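Local coordinates for OTU domain-containing protein wMelOTU (Wolbachia pipientis wMel, PDB 6W9O) that is an OTU-family deubiquitinase, a cysteine protease that removes ubiquitin from its conjugates and is probably a bacterial effector, at residues K89-A94 with P126-R131. Sequence-based numbering, arbitrary orientation.
Sequences KWFTNA and PDVEGR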
loop_
_atom_site.group_PDB
_atom_site.type_symbol
_atom_site.label_atom_id
_atom_site.label_comp_id
_atom_site.label_asym_id
_atom_site.label_seq_id
_atom_site.Cartn_x
_atom_site.Cartn_y
_atom_site.Cartn_z
ATOM N N LYS A 89 -15.126 -13.357 1.883
ATOM C CA LYS A 89 -15.751 -12.930 3.135
ATOM C C LYS A 89 -14.843 -12.039 3.964
ATOM O O LYS A 89 -15.355 -11.229 4.748
ATOM C CB LYS A 89 -16.221 -14.156 3.926
ATOM C CG LYS A 89 -17.454 -14.769 3.309
ATOM C CD LYS A 89 -17.761 -16.126 3.906
ATOM C CE LYS A 89 -19.048 -16.719 3.313
ATOM N NZ LYS A 89 -19.557 -17.938 4.027
ATOM N N TRP A 90 -13.525 -12.168 3.856
ATOM C CA TRP A 90 -12.673 -11.263 4.640
ATOM C C TRP A 90 -13.048 -9.814 4.370
ATOM O O TRP A 90 -13.072 -8.967 5.281
ATOM C CB TRP A 90 -11.174 -11.502 4.391
ATOM C CG TRP A 90 -10.617 -10.945 3.111
ATOM C CD1 TRP A 90 -10.360 -11.651 1.952
ATOM C CD2 TRP A 90 -10.213 -9.606 2.866
ATOM N NE1 TRP A 90 -9.881 -10.810 1.006
ATOM C CE2 TRP A 90 -9.772 -9.537 1.526
ATOM C CE3 TRP A 90 -10.244 -8.430 3.631
ATOM C CZ2 TRP A 90 -9.295 -8.341 0.944
ATOM C CZ3 TRP A 90 -9.803 -7.241 3.061
ATOM C CH2 TRP A 90 -9.307 -7.195 1.723
ATOM N N PHE A 91 -13.385 -9.509 3.124
ATOM C CA PHE A 91 -13.573 -8.132 2.712
ATOM C C PHE A 91 -14.890 -7.618 3.221
ATOM O O PHE A 91 -14.933 -6.539 3.827
ATOM C CB PHE A 91 -13.509 -8.055 1.165
ATOM C CG PHE A 91 -13.888 -6.706 0.629
ATOM C CD1 PHE A 91 -15.156 -6.457 0.114
ATOM C CD2 PHE A 91 -12.958 -5.699 0.704
ATOM C CE1 PHE A 91 -15.480 -5.163 -0.365
ATOM C CE2 PHE A 91 -13.256 -4.389 0.215
ATOM C CZ PHE A 91 -14.503 -4.146 -0.295
ATOM N N THR A 92 -15.970 -8.354 2.981
ATOM C CA THR A 92 -17.257 -7.906 3.501
ATOM C C THR A 92 -17.235 -7.865 5.019
ATOM O O THR A 92 -17.839 -6.963 5.620
ATOM C CB THR A 92 -18.378 -8.786 2.949
ATOM O OG1 THR A 92 -18.098 -10.187 3.170
ATOM C CG2 THR A 92 -18.518 -8.580 1.460
ATOM N N ASN A 93 -16.507 -8.790 5.654
ATOM C CA ASN A 93 -16.393 -8.769 7.119
ATOM C C ASN A 93 -15.680 -7.496 7.584
ATOM O O ASN A 93 -15.970 -6.960 8.656
ATOM C CB ASN A 93 -15.570 -9.965 7.627
ATOM C CG ASN A 93 -16.307 -11.328 7.544
ATOM O OD1 ASN A 93 -17.507 -11.404 7.330
ATOM N ND2 ASN A 93 -15.545 -12.409 7.704
ATOM N N ALA A 94 -14.725 -7.014 6.816
ATOM C CA ALA A 94 -13.876 -5.920 7.285
ATOM C C ALA A 94 -14.602 -4.600 7.176
ATOM O O ALA A 94 -14.356 -3.685 7.978
ATOM C CB ALA A 94 -12.603 -5.808 6.423
ATOM N N PRO A 126 -4.058 0.043 4.459
ATOM C CA PRO A 126 -3.258 -1.171 4.117
ATOM C C PRO A 126 -3.985 -2.458 4.400
ATOM O O PRO A 126 -3.801 -3.423 3.643
ATOM C CB PRO A 126 -2.030 -1.066 5.030
ATOM C CG PRO A 126 -1.862 0.419 5.239
ATOM C CD PRO A 126 -3.292 1.008 5.280
ATOM N N ASP A 127 -4.807 -2.523 5.455
ATOM C CA ASP A 127 -5.425 -3.781 5.804
ATOM C C ASP A 127 -6.520 -4.170 4.825
ATOM O O ASP A 127 -6.930 -5.340 4.808
ATOM C CB ASP A 127 -6.074 -3.711 7.170
ATOM C CG ASP A 127 -5.081 -3.549 8.302
ATOM O OD1 ASP A 127 -3.958 -4.092 8.242
ATOM O OD2 ASP A 127 -5.470 -2.867 9.298
ATOM N N VAL A 128 -7.065 -3.202 4.077
ATOM C CA VAL A 128 -8.158 -3.529 3.159
ATOM C C VAL A 128 -7.673 -3.322 1.725
ATOM O O VAL A 128 -7.461 -4.300 0.968
ATOM C CB VAL A 128 -9.430 -2.704 3.439
ATOM C CG1 VAL A 128 -10.530 -3.152 2.459
ATOM C CG2 VAL A 128 -9.895 -2.919 4.905
ATOM N N GLU A 129 -7.476 -2.073 1.332
ATOM C CA GLU A 129 -6.979 -1.831 -0.020
ATOM C C GLU A 129 -5.606 -2.416 -0.208
ATOM O O GLU A 129 -5.302 -2.914 -1.304
ATOM C CB GLU A 129 -6.961 -0.332 -0.286
ATOM C CG GLU A 129 -8.409 0.258 -0.431
ATOM C CD GLU A 129 -9.141 0.382 0.873
ATOM O OE1 GLU A 129 -8.537 0.863 1.851
ATOM O OE2 GLU A 129 -10.316 -0.016 0.897
ATOM N N GLY A 130 -4.743 -2.389 0.816
ATOM C CA GLY A 130 -3.410 -3.006 0.635
ATOM C C GLY A 130 -3.505 -4.495 0.341
ATOM O O GLY A 130 -2.834 -5.014 -0.560
ATOM N N ARG A 131 -4.384 -5.206 1.036
ATOM C CA ARG A 131 -4.561 -6.636 0.806
ATOM C C ARG A 131 -5.093 -6.906 -0.606
ATOM O O ARG A 131 -4.620 -7.834 -1.302
ATOM C CB ARG A 131 -5.492 -7.204 1.879
ATOM C CG ARG A 131 -5.735 -8.687 1.687
ATOM C CD ARG A 131 -6.419 -9.280 2.971
ATOM N NE ARG A 131 -6.680 -10.696 2.766
ATOM C CZ ARG A 131 -7.240 -11.479 3.694
ATOM N NH1 ARG A 131 -7.563 -10.965 4.866
ATOM N NH2 ARG A 131 -7.453 -12.751 3.432
#
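Trp90 and Arg131 join helix 89-95 to the first turns of helix 126-137 in the OTU-like cysteine protease fold through a cation-pi stack, backed by a small apolar patch around Val128. The short helix segments run roughly antiparallel, at 145°, and their axes come no nearer than 10.8 Å, a separation spanned by side chains, chiefly the indole and the arginine chain. The planes establish the stack: guanidinium and indole are only 3° from parallel, and Arg131 CZ sits 3.5 Å from the centroid of the five-membered ring of Trp90, close to the ring normal. The aliphatic part lies on the same face, with Arg131 CD 3.5 Å from the centroid of the six-membered ring in a CH-pi contact. The arginine chain, extended from CG to NE, passes the indole in the opposite direction, which lays its methylenes over the six-membered ring and its guanidinium over the five-membered ring. The other face of the indole is backed by CB of Phe91. At the indole edge, near the ring plane, Trp90 CH2 meets the carbonyl Val128 O at 3.5 Å. The apolar patch is centred on Val128, whose CG1 approaches Phe91 CE2 at 3.7 Å, the side chains crossing at about a right angle; Val128 CG2 lies 4.2 Å from Ala94 CB. Arg131 NE also donates a hydrogen bond to Asn162 O, tying the stacked group to the connection between strands 155-161 and 164-167. Phe91 in turn packs edge-to-face with Tyr113 of helix 105-116 and Phe82 of helix 72-84, while Pro126 and Asp127 touch Ile160, so the pair has these two helices next to Phe91 and strand 155-161 next to Pro126 and Asp127.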